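Long-range contact in nine-heme cytochrome c (Desulfovibrio desulfuricans, PDB 1OFW), which carries electrons through nine c-type hemes and may form part of a transmembrane redox complex that passes electrons to the cytoplasm for sulfate reduction: residues G9-I14 / D154-A159. Numbering follows the deposited sequence.
Sequences GAPSAI and DNEALA. With HEC (heme c), chain C.
Ala159 sets its methyl against Ala13, at the backbone carbonyl and the side chain: its CB lies 3.5 Å from Ala13 O and 3.9 Å from Ala13 CB. The two backbones can come close here, 5.6 Å between the CA atoms of Ala13 and Ala159, because both side chains are single methyls. One turn earlier on helix 152-164, Asn155 reaches out with CG anti to its backbone N (chi1 -173°), which carries OD1 to 3.7 Å from Ile14 C. The polar partner of OD1 is the backbone N of the next residue, Val15, which donates a hydrogen bond to it; the amide thus ties the helix to the strand. Farther out, Glu156 extends beyond CG and crosses Pro11 at about a right angle, resting OE2 against Pro11 CB at 3.6 Å, a van der Waals contact of carboxylate oxygen with ring methylene near the surface. Leu158 and Ala159 also touch Val15, continuing the packing along the strand.

The CB of Ile14 leaves the backbone away from the helix, and its branches reach the heme. With CG2 anti to the backbone N, that methyl comes within 3.1 Å of the propionate oxygen HEC O2D, while CD1 lies 3.7 Å from the meso carbon HEC CHA. Ala10 CB sits 3.6 Å from HEC C4A, over ring A on the same porphyrin face that CD1 covers at the CHA edge. Both residues also touch the axial ligand His37, and backbone hydrogen bonds of Ser12 with Leu38 and of Ile14 with Phe35 hold the segment beside helix 37-43 and strand 33-36. Segment 9-14, leading into strand 13-16 of the antiparallel pair with 33-36, thus lies between heme and helix 152-164, Ala10 and Ile14 lining the heme #1 pocket of the N-terminal class III cytochrome c region.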
ATOM      1  N   GLY A   9      -6.348  24.166 -10.677  1.00 18.14           N
ATOM      2  CA  GLY A   9      -5.394  24.765 -11.602  1.00 16.36           C
ATOM      3  C   GLY A   9      -4.023  24.168 -11.580  1.00 16.49           C
ATOM      4  O   GLY A   9      -3.073  24.541 -12.232  1.00 15.85           O
ATOM      5  N   ALA A  10      -3.730  23.164 -10.773  1.00 16.44           N
ATOM      6  CA  ALA A  10      -2.653  22.208 -10.807  1.00 15.58           C
ATOM      7  C   ALA A  10      -2.772  21.372 -12.065  1.00 15.86           C
ATOM      8  O   ALA A  10      -3.864  21.183 -12.597  1.00 15.87           O
ATOM      9  CB  ALA A  10      -2.634  21.240  -9.621  1.00 16.55           C
ATOM     10  N   PRO A  11      -1.665  20.863 -12.585  1.00 15.17           N
ATOM     11  CA  PRO A  11      -1.774  19.971 -13.721  1.00 14.74           C
ATOM     12  C   PRO A  11      -2.523  18.708 -13.285  1.00 14.63           C
ATOM     13  O   PRO A  11      -2.486  18.339 -12.122  1.00 16.05           O
ATOM     14  CB  PRO A  11      -0.330  19.692 -14.097  1.00 19.48           C
ATOM     15  CG  PRO A  11       0.448  20.793 -13.459  1.00 24.26           C
ATOM     16  CD  PRO A  11      -0.279  21.081 -12.166  1.00 20.62           C
ATOM     17  N   SER A  12      -3.242  18.148 -14.222  1.00 14.49           N
ATOM     18  CA  SER A  12      -4.081  16.988 -13.936  1.00 14.56           C
ATOM     19  C   SER A  12      -3.223  15.839 -13.475  1.00 14.35           C
ATOM     20  O   SER A  12      -3.566  15.130 -12.522  1.00 15.17           O
ATOM     21  CB  SER A  12      -4.872  16.624 -15.206  1.00 17.07           C
ATOM     22  OG  SER A  12      -5.862  15.633 -14.900  1.00 17.76           O
ATOM     23  N   ALA A  13      -2.127  15.650 -14.186  1.00 14.59           N
ATOM     24  CA  ALA A  13      -1.102  14.671 -13.839  1.00 15.40           C
ATOM     25  C   ALA A  13       0.272  15.308 -14.052  1.00 14.61           C
ATOM     26  O   ALA A  13       0.397  16.119 -14.961  1.00 15.66           O
ATOM     27  CB  ALA A  13      -1.259  13.390 -14.633  1.00 15.08           C
ATOM     28  N   ILE A  14       1.237  14.969 -13.224  1.00 14.47           N
ATOM     29  CA  ILE A  14       2.487  15.661 -13.043  1.00 16.70           C
ATOM     30  C   ILE A  14       3.635  14.658 -13.009  1.00 15.08           C
ATOM     31  O   ILE A  14       3.575  13.796 -12.140  1.00 14.33           O
ATOM     32  CB  ILE A  14       2.495  16.450 -11.690  1.00 16.38           C
ATOM     33  CG1 ILE A  14       1.378  17.481 -11.576  1.00 24.29           C
ATOM     34  CG2 ILE A  14       3.868  17.048 -11.404  1.00 24.52           C
ATOM     35  CD1 ILE A  14       1.054  18.006 -10.185  1.00 22.74           C
ATOM     36  N   ASP A 154       5.896  19.347 -22.223  1.00 24.11           N
ATOM     37  CA  ASP A 154       6.568  18.065 -22.287  1.00 22.94           C
ATOM     38  C   ASP A 154       6.272  17.267 -21.014  1.00 17.17           C
ATOM     39  O   ASP A 154       6.034  16.053 -21.121  1.00 19.94           O
ATOM     40  CB  ASP A 154       8.056  18.304 -22.467  1.00 28.73           C
ATOM     41  CG  ASP A 154       8.479  18.608 -23.898  1.00 40.58           C
ATOM     42  OD1 ASP A 154       9.710  18.586 -24.122  1.00 52.22           O
ATOM     43  OD2 ASP A 154       7.637  18.858 -24.781  1.00 45.64           O
ATOM     44  N   ASN A 155       6.276  17.930 -19.872  1.00 18.88           N
ATOM     45  CA  ASN A 155       5.947  17.210 -18.628  1.00 19.82           C
ATOM     46  C   ASN A 155       4.521  16.664 -18.759  1.00 21.46           C
ATOM     47  O   ASN A 155       4.213  15.478 -18.576  1.00 19.81           O
ATOM     48  CB  ASN A 155       6.116  18.098 -17.428  1.00 18.81           C
ATOM     49  CG  ASN A 155       5.966  17.430 -16.086  1.00 22.09           C
ATOM     50  OD1 ASN A 155       4.930  16.830 -15.764  1.00 20.19           O
ATOM     51  ND2 ASN A 155       7.001  17.550 -15.276  1.00 18.84           N
ATOM     52  N   GLU A 156       3.580  17.515 -19.165  1.00 23.16           N
ATOM     53  CA  GLU A 156       2.188  17.027 -19.207  1.00 26.87           C
ATOM     54  C   GLU A 156       1.983  15.930 -20.235  1.00 22.82           C
ATOM     55  O   GLU A 156       1.161  15.013 -20.033  1.00 23.30           O
ATOM     56  CB  GLU A 156       1.256  18.225 -19.473  1.00 37.99           C
ATOM     57  CG  GLU A 156       1.289  19.191 -18.297  1.00 48.06           C
ATOM     58  CD  GLU A 156       0.462  20.442 -18.486  1.00 54.34           C
ATOM     59  OE1 GLU A 156       0.605  21.091 -19.547  1.00 61.42           O
ATOM     60  OE2 GLU A 156      -0.312  20.757 -17.551  1.00 58.53           O
ATOM     61  N   ALA A 157       2.705  15.979 -21.351  1.00 22.45           N
ATOM     62  CA  ALA A 157       2.540  14.950 -22.357  1.00 21.17           C
ATOM     63  C   ALA A 157       3.045  13.601 -21.810  1.00 19.06           C
ATOM     64  O   ALA A 157       2.361  12.610 -22.023  1.00 21.26           O
ATOM     65  CB  ALA A 157       3.240  15.257 -23.673  1.00 24.56           C
ATOM     66  N   LEU A 158       4.185  13.636 -21.134  1.00 17.97           N
ATOM     67  CA  LEU A 158       4.729  12.407 -20.528  1.00 17.33           C
ATOM     68  C   LEU A 158       3.766  11.879 -19.462  1.00 18.29           C
ATOM     69  O   LEU A 158       3.516  10.678 -19.387  1.00 16.34           O
ATOM     70  CB  LEU A 158       6.099  12.662 -19.908  1.00 18.42           C
ATOM     71  CG  LEU A 158       7.281  12.833 -20.892  1.00 20.03           C
ATOM     72  CD1 LEU A 158       8.500  13.300 -20.122  1.00 24.68           C
ATOM     73  CD2 LEU A 158       7.548  11.550 -21.648  1.00 21.31           C
ATOM     74  N   ALA A 159       3.237  12.788 -18.643  1.00 17.24           N
ATOM     75  CA  ALA A 159       2.313  12.384 -17.592  1.00 16.67           C
ATOM     76  C   ALA A 159       1.055  11.777 -18.193  1.00 19.42           C
ATOM     77  O   ALA A 159       0.531  10.746 -17.764  1.00 17.83           O
ATOM     78  CB  ALA A 159       1.961  13.591 -16.735  1.00 16.57           C
TER
HETATM   79 FE   HEC C1294      -1.259  20.084  -5.125  1.00 13.23          FE
HETATM   80  CHA HEC C1294       1.382  20.192  -7.265  1.00 13.70           C
HETATM   81  CHB HEC C1294      -2.206  23.236  -6.077  1.00 12.82           C
HETATM   82  CHC HEC C1294      -4.159  19.733  -3.394  1.00 16.03           C
HETATM   83  CHD HEC C1294      -0.066  17.184  -3.761  1.00 11.99           C
HETATM   84  NA  HEC C1294      -0.551  21.433  -6.394  1.00 11.50           N
HETATM   85  C1A HEC C1294       0.537  21.283  -7.224  1.00 11.19           C
HETATM   86  C2A HEC C1294       0.695  22.492  -8.025  1.00 12.68           C
HETATM   87  C3A HEC C1294      -0.291  23.331  -7.682  1.00 15.22           C
HETATM   88  C4A HEC C1294      -1.087  22.688  -6.661  1.00 13.33           C
HETATM   89  CMA HEC C1294      -0.622  24.745  -8.206  1.00 17.44           C
HETATM   90  CAA HEC C1294       1.826  22.747  -9.044  1.00 14.18           C
HETATM   91  CBA HEC C1294       2.937  23.490  -8.264  1.00 17.83           C
HETATM   92  CGA HEC C1294       4.265  23.668  -8.949  1.00 19.70           C
HETATM   93  O1A HEC C1294       4.669  22.863  -9.812  1.00 19.75           O
HETATM   94  O2A HEC C1294       4.929  24.681  -8.593  1.00 18.20           O
HETATM   95  NB  HEC C1294      -2.824  21.267  -4.766  1.00 11.92           N
HETATM   96  C1B HEC C1294      -3.046  22.565  -5.226  1.00 13.08           C
HETATM   97  C2B HEC C1294      -4.294  23.063  -4.676  1.00 16.09           C
HETATM   98  C3B HEC C1294      -4.873  22.069  -3.981  1.00 15.25           C
HETATM   99  C4B HEC C1294      -3.936  20.940  -4.038  1.00 15.58           C
HETATM  100  CMB HEC C1294      -4.815  24.503  -4.914  1.00 17.76           C
HETATM  101  CAB HEC C1294      -6.211  22.003  -3.254  1.00 14.90           C
HETATM  102  CBB HEC C1294      -7.407  22.223  -4.189  1.00 15.17           C
HETATM  103  NC  HEC C1294      -1.956  18.739  -3.838  1.00 12.78           N
HETATM  104  C1C HEC C1294      -3.179  18.769  -3.236  1.00 12.96           C
HETATM  105  C2C HEC C1294      -3.329  17.623  -2.376  1.00 12.66           C
HETATM  106  C3C HEC C1294      -2.181  16.927  -2.435  1.00 12.16           C
HETATM  107  C4C HEC C1294      -1.312  17.601  -3.362  1.00 11.72           C
HETATM  108  CMC HEC C1294      -4.577  17.343  -1.512  1.00 18.55           C
HETATM  109  CAC HEC C1294      -1.741  15.691  -1.642  1.00 11.64           C
HETATM  110  CBC HEC C1294      -2.674  14.481  -1.760  1.00 13.97           C
HETATM  111  ND  HEC C1294       0.355  18.953  -5.407  1.00 11.85           N
HETATM  112  C1D HEC C1294       0.684  17.777  -4.758  1.00 11.97           C
HETATM  113  C2D HEC C1294       1.896  17.244  -5.302  1.00 13.48           C
HETATM  114  C3D HEC C1294       2.267  18.023  -6.335  1.00 14.30           C
HETATM  115  C4D HEC C1294       1.308  19.125  -6.375  1.00 12.74           C
HETATM  116  CMD HEC C1294       2.571  15.956  -4.747  1.00 15.36           C
HETATM  117  CAD HEC C1294       3.430  17.834  -7.309  1.00 16.41           C
HETATM  118  CBD HEC C1294       4.656  18.712  -6.975  1.00 18.97           C
HETATM  119  CGD HEC C1294       5.751  18.485  -8.055  1.00 19.77           C
HETATM  120  O1D HEC C1294       6.874  18.197  -7.596  1.00 27.94           O
HETATM  121  O2D HEC C1294       5.501  18.606  -9.264  1.00 24.25           O